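Local coordinates for PUA domain-containing protein (Archaeoglobus fulgidus DSM 4304, PDB 2Q07) that is of unproven function but belongs to the archaeosine synthase type 1 family, its C-terminal part carrying a PUA domain that probably binds RNA, at residues 272-277 with 292-297; 229-234 with 258-263. All coordinates share one frame; numbering follows the deposited sequence.

Contact 1 (272-277 with 292-297)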
loop_
_atom_site.group_PDB
_atom_site.type_symbol
_atom_site.label_atom_id
_atom_site.label_comp_id
_atom_site.label_asym_id
_atom_site.label_seq_id
_atom_site.Cartn_x
_atom_site.Cartn_y
_atom_site.Cartn_z
ATOM N N VAL A 272 2.282 1.435 21.378
ATOM C CA VAL A 272 1.758 1.031 20.083
ATOM C C VAL A 272 0.999 -0.280 20.253
ATOM O O VAL A 272 1.415 -1.138 21.025
ATOM C CB VAL A 272 2.914 0.810 19.076
ATOM C CG1 VAL A 272 2.369 0.285 17.759
ATOM C CG2 VAL A 272 3.673 2.112 18.857
ATOM N N GLY A 273 -0.112 -0.419 19.537
ATOM C CA GLY A 273 -0.894 -1.639 19.608
ATOM C C GLY A 273 -1.832 -1.801 18.424
ATOM O O GLY A 273 -1.902 -0.942 17.543
ATOM N N LEU A 274 -2.546 -2.920 18.392
ATOM C CA LEU A 274 -3.510 -3.200 17.333
ATOM C C LEU A 274 -4.914 -3.115 17.911
ATOM O O LEU A 274 -5.282 -3.905 18.783
ATOM C CB LEU A 274 -3.306 -4.602 16.757
ATOM C CG LEU A 274 -2.470 -4.776 15.492
ATOM C CD1 LEU A 274 -2.542 -6.234 15.075
ATOM C CD2 LEU A 274 -2.993 -3.884 14.365
ATOM N N ALA A 275 -5.694 -2.156 17.433
ATOM C CA ALA A 275 -7.059 -1.992 17.910
ATOM C C ALA A 275 -7.864 -3.258 17.624
ATOM O O ALA A 275 -7.697 -3.885 16.583
ATOM C CB ALA A 275 -7.701 -0.793 17.233
ATOM N N ALA A 276 -8.726 -3.643 18.557
ATOM C CA ALA A 276 -9.551 -4.833 18.376
ATOM C C ALA A 276 -10.975 -4.408 18.049
ATOM O O ALA A 276 -11.738 -5.170 17.463
ATOM C CB ALA A 276 -9.528 -5.699 19.643
HETATM N N MSE A 277 -11.325 -3.187 18.437
HETATM C CA MSE A 277 -12.653 -2.646 18.173
HETATM C C MSE A 277 -12.563 -1.205 17.667
HETATM O O MSE A 277 -11.506 -0.571 17.739
HETATM C CB MSE A 277 -13.526 -2.719 19.436
HETATM C CG MSE A 277 -12.873 -2.181 20.704
HETATM SE SE MSE A 277 -14.032 -2.302 22.263
HETATM C CE MSE A 277 -13.817 -4.178 22.663
ATOM N N ASN A 292 -4.543 -4.889 21.477
ATOM C CA ASN A 292 -3.507 -5.887 21.686
ATOM C C ASN A 292 -2.213 -5.066 21.667
ATOM O O ASN A 292 -1.824 -4.521 20.635
ATOM C CB ASN A 292 -3.529 -6.921 20.558
ATOM C CG ASN A 292 -4.794 -7.781 20.578
ATOM O OD1 ASN A 292 -4.984 -8.600 21.476
ATOM N ND2 ASN A 292 -5.662 -7.588 19.591
ATOM N N VAL A 293 -1.572 -4.955 22.823
ATOM C CA VAL A 293 -0.349 -4.164 22.965
ATOM C C VAL A 293 0.889 -4.764 22.306
ATOM O O VAL A 293 1.206 -5.936 22.504
ATOM C CB VAL A 293 -0.035 -3.917 24.465
ATOM C CG1 VAL A 293 1.208 -3.050 24.616
ATOM C CG2 VAL A 293 -1.222 -3.276 25.131
ATOM N N LYS A 294 1.580 -3.952 21.513
ATOM C CA LYS A 294 2.802 -4.399 20.858
ATOM C C LYS A 294 4.009 -3.913 21.657
ATOM O O LYS A 294 4.980 -4.642 21.838
ATOM C CB LYS A 294 2.891 -3.874 19.419
ATOM C CG LYS A 294 2.021 -4.629 18.416
ATOM C CD LYS A 294 2.515 -4.441 16.976
ATOM C CE LYS A 294 1.890 -5.479 16.035
ATOM N NZ LYS A 294 2.494 -5.495 14.663
ATOM N N ARG A 295 3.943 -2.682 22.148
ATOM C CA ARG A 295 5.058 -2.137 22.907
ATOM C C ARG A 295 4.681 -0.821 23.583
ATOM O O ARG A 295 3.642 -0.227 23.287
ATOM C CB ARG A 295 6.262 -1.925 21.975
ATOM C CG ARG A 295 6.090 -0.777 20.976
ATOM C CD ARG A 295 7.152 -0.771 19.868
ATOM N NE ARG A 295 6.795 -1.643 18.750
ATOM C CZ ARG A 295 6.996 -2.955 18.720
ATOM N NH1 ARG A 295 7.570 -3.570 19.755
ATOM N NH2 ARG A 295 6.605 -3.660 17.663
ATOM N N LYS A 296 5.531 -0.377 24.500
ATOM C CA LYS A 296 5.293 0.868 25.206
ATOM C C LYS A 296 6.596 1.584 25.523
ATOM O O LYS A 296 7.666 0.971 25.575
ATOM C CB LYS A 296 4.497 0.607 26.487
ATOM C CG LYS A 296 5.071 -0.488 27.363
ATOM C CD LYS A 296 4.234 -0.651 28.622
ATOM C CE LYS A 296 4.854 -1.656 29.592
ATOM N NZ LYS A 296 4.150 -1.608 30.908
ATOM N N PHE A 297 6.498 2.891 25.727
ATOM C CA PHE A 297 7.667 3.698 26.028
ATOM C C PHE A 297 7.474 4.484 27.334
ATOM O O PHE A 297 6.395 5.013 27.601
ATOM C CB PHE A 297 7.942 4.653 24.861
ATOM C CG PHE A 297 7.666 4.049 23.504
ATOM C CD1 PHE A 297 6.477 4.344 22.825
ATOM C CD2 PHE A 297 8.560 3.153 22.927
ATOM C CE1 PHE A 297 6.183 3.754 21.595
ATOM C CE2 PHE A 297 8.274 2.552 21.685
ATOM C CZ PHE A 297 7.083 2.857 21.021
#
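Five backbone hydrogen bonds join residues 272-275 to 292-297 as antiparallel strands of the PUA domain, their axes 166° apart in direction. The pairing is regular at one end: Leu274 N donates to Asn292 O at 2.8 Å, in the carbonyl plane, and Asn292 N returns a bond to Leu274 O at 3.0 Å, nearly straight at hydrogen (175°) although the donor stands above the carbonyl plane. At the other end the register slips by one residue. Lys294 and Arg295 both lie opposite Val272, a classic beta bulge, and Val272 O accepts from two amides: Lys294 N at 2.9 Å, on a lone pair, and Arg295 N at 3.2 Å, also in plane. Val272 N is satisfied in turn by Arg295 O at 2.9 Å. Between these pairs, with no side chain, Gly273 brings its CA to 3.2 Å from Asn292 O.

The bulge also places two cationic chains side by side. Lys294 CB touches Val272 O, while the extended chain carries NZ to a salt bridge with Asp209. Arg295 CG, in the crowded position between backbone N and carbonyl carbon, rests 4.0 Å from Val272 CB, and its guanidinium NH2 is paired with Asp216. Val272 CG2, beside its backbone N, meets the edge of the Phe297 ring, 4.1 Å from CE1. Strand 261-265 flanks 270-275 on its other side, strand 243-245 borders 289-297, and helix 219-227 packs against Val272 and Phe297.

Contact 2 (229-234 with 258-263); sequences NIYTVE and PNDVVV
Tyr231 has positive backbone torsions (phi 57°) as the chain enters strand 232-235, and with CG anti to the carbonyl carbon (chi1 -64°) its ring lies beside Asp260, with Tyr231 CB 4.0 Å from Val261 O. The strand pairs in parallel with 261-265 in the mixed sheet of the PUA domain, Thr232 lying opposite Val263. Two hydrogen bonds flank that bridge, as expected where one residue of a parallel pair bonds to both neighbours of its partner. Val263 N donates to Tyr231 O at 2.8 Å, nearly along the C=O axis, and Val263 O accepts from Val233 N at 3.0 Å, with the donor above the carbonyl plane. The same Val263 O receives a CA-H...O contact from Thr232 CA at 3.1 Å. The ladder runs on past the segment, where Val233 also bonds to the backbone of His265.

Side chains add contacts beside this ladder. Val233 CG1, anti to its carbonyl carbon, lies 4.1 Å from Val262 CB, and the two valines cross at about a right angle. Val263 and Thr232 face helix 219-227, touching Ala222, Leu225 and Leu226. That helix ends in a Schellman motif with Asn229, of positive phi, at C-prime. Asp260 OD2 lies at the edge of the Tyr231 ring, near its plane, while accepting a hydrogen bond from Arg257 N. The Thr232 hydroxyl, placed by chi1 48° in the crowded position between backbone N and carbonyl carbon, turns back to the helix end: OG1 donates to Asn229 OD1 at 3.0 Å.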
loop_
_atom_site.group_PDB
_atom_site.type_symbol
_atom_site.label_atom_id
_atom_site.label_comp_id
_atom_site.label_asym_id
_atom_site.label_seq_id
_atom_site.Cartn_x
_atom_site.Cartn_y
_atom_site.Cartn_z
ATOM N N ASN A 229 -2.641 14.127 17.967
ATOM C CA ASN A 229 -3.821 13.483 18.520
ATOM C C ASN A 229 -4.653 12.705 17.504
ATOM O O ASN A 229 -5.875 12.863 17.442
ATOM C CB ASN A 229 -4.705 14.522 19.208
ATOM C CG ASN A 229 -5.136 14.089 20.592
ATOM O OD1 ASN A 229 -5.773 13.050 20.757
ATOM N ND2 ASN A 229 -4.779 14.884 21.601
ATOM N N ILE A 230 -3.989 11.875 16.703
ATOM C CA ILE A 230 -4.678 11.048 15.715
ATOM C C ILE A 230 -4.346 9.570 15.946
ATOM O O ILE A 230 -3.207 9.223 16.276
ATOM C CB ILE A 230 -4.310 11.463 14.262
ATOM C CG1 ILE A 230 -2.794 11.467 14.071
ATOM C CG2 ILE A 230 -4.881 12.852 13.965
ATOM C CD1 ILE A 230 -2.365 11.772 12.641
ATOM N N TYR A 231 -5.344 8.705 15.775
ATOM C CA TYR A 231 -5.178 7.271 16.004
ATOM C C TYR A 231 -4.690 7.046 17.430
ATOM O O TYR A 231 -3.953 6.100 17.715
ATOM C CB TYR A 231 -4.175 6.666 15.019
ATOM C CG TYR A 231 -4.626 6.735 13.582
ATOM C CD1 TYR A 231 -4.129 7.715 12.719
ATOM C CD2 TYR A 231 -5.572 5.838 13.090
ATOM C CE1 TYR A 231 -4.567 7.798 11.397
ATOM C CE2 TYR A 231 -6.019 5.912 11.774
ATOM C CZ TYR A 231 -5.512 6.896 10.932
ATOM O OH TYR A 231 -5.954 6.979 9.629
ATOM N N THR A 232 -5.120 7.928 18.321
ATOM C CA THR A 232 -4.731 7.870 19.719
ATOM C C THR A 232 -5.873 7.426 20.620
ATOM O O THR A 232 -7.051 7.631 20.314
ATOM C CB THR A 232 -4.229 9.242 20.199
ATOM O OG1 THR A 232 -5.159 10.257 19.796
ATOM C CG2 THR A 232 -2.863 9.554 19.597
ATOM N N VAL A 233 -5.509 6.809 21.736
ATOM C CA VAL A 233 -6.479 6.341 22.704
ATOM C C VAL A 233 -5.924 6.620 24.099
ATOM O O VAL A 233 -4.789 6.246 24.426
ATOM C CB VAL A 233 -6.769 4.823 22.530
ATOM C CG1 VAL A 233 -6.844 4.467 21.045
ATOM C CG2 VAL A 233 -5.716 3.999 23.214
ATOM N N GLU A 234 -6.713 7.315 24.909
ATOM C CA GLU A 234 -6.305 7.634 26.269
ATOM C C GLU A 234 -6.755 6.493 27.159
ATOM O O GLU A 234 -7.890 6.041 27.056
ATOM C CB GLU A 234 -6.954 8.934 26.730
ATOM C CG GLU A 234 -6.504 9.388 28.106
ATOM C CD GLU A 234 -7.235 10.631 28.569
ATOM O OE1 GLU A 234 -7.383 11.571 27.754
ATOM O OE2 GLU A 234 -7.655 10.671 29.744
ATOM N N PRO A 258 -11.167 -1.392 13.852
ATOM C CA PRO A 258 -10.563 -2.626 14.354
ATOM C C PRO A 258 -9.058 -2.824 14.136
ATOM O O PRO A 258 -8.256 -2.286 14.894
ATOM C CB PRO A 258 -11.417 -3.700 13.701
ATOM C CG PRO A 258 -12.774 -3.102 13.823
ATOM C CD PRO A 258 -12.558 -1.640 13.428
ATOM N N ASN A 259 -8.671 -3.570 13.107
ATOM C CA ASN A 259 -7.254 -3.861 12.868
ATOM C C ASN A 259 -6.309 -2.670 12.663
ATOM O O ASN A 259 -5.238 -2.829 12.081
ATOM C CB ASN A 259 -7.108 -4.823 11.680
ATOM C CG ASN A 259 -5.953 -5.806 11.856
ATOM O OD1 ASN A 259 -5.619 -6.563 10.940
ATOM N ND2 ASN A 259 -5.346 -5.806 13.039
ATOM N N ASP A 260 -6.682 -1.488 13.142
ATOM C CA ASP A 260 -5.813 -0.321 12.989
ATOM C C ASP A 260 -4.714 -0.262 14.042
ATOM O O ASP A 260 -4.894 -0.727 15.169
ATOM C CB ASP A 260 -6.623 0.981 13.069
ATOM C CG ASP A 260 -7.264 1.353 11.749
ATOM O OD1 ASP A 260 -6.897 0.745 10.719
ATOM O OD2 ASP A 260 -8.125 2.261 11.741
ATOM N N VAL A 261 -3.569 0.297 13.661
ATOM C CA VAL A 261 -2.470 0.470 14.597
ATOM C C VAL A 261 -2.823 1.769 15.314
ATOM O O VAL A 261 -3.086 2.796 14.672
ATOM C CB VAL A 261 -1.103 0.634 13.882
ATOM C CG1 VAL A 261 -0.029 1.039 14.888
ATOM C CG2 VAL A 261 -0.702 -0.665 13.216
ATOM N N VAL A 262 -2.853 1.720 16.639
ATOM C CA VAL A 262 -3.190 2.894 17.422
ATOM C C VAL A 262 -2.094 3.194 18.430
ATOM O O VAL A 262 -1.267 2.343 18.743
ATOM C CB VAL A 262 -4.533 2.703 18.178
ATOM C CG1 VAL A 262 -5.654 2.402 17.185
ATOM C CG2 VAL A 262 -4.410 1.588 19.204
ATOM N N VAL A 263 -2.087 4.424 18.927
ATOM C CA VAL A 263 -1.113 4.847 19.909
ATOM C C VAL A 263 -1.877 5.180 21.182
ATOM O O VAL A 263 -2.622 6.162 21.222
ATOM C CB VAL A 263 -0.349 6.096 19.431
ATOM C CG1 VAL A 263 0.546 6.617 20.542
ATOM C CG2 VAL A 263 0.464 5.760 18.187
#

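Following the chain from the N terminus, helix 219-227 ends and the PUA segment 229-234 begins; contact 2 then closes a helix-free loop of 23 residues, which contains strands 243-245 and 249-252, by bringing 258-263 alongside. The chain passes directly from strand 261-265 into its neighbour 270-275, where contact 1 opens, and a second loop of 14 residues, holding helix 279-282, is closed when 292-297 returns. The contacts are thus in series, neither nested nor crossed. Their centres lie 8 Å apart, and probable hydrogen bonds from Ala275 N to Asp260 O and from Val262 N to Gly273 O join 261-265 to 270-275, so that with the two contacts 232-235, 261-265, 270-275 and 289-297 are successive strands of one sheet.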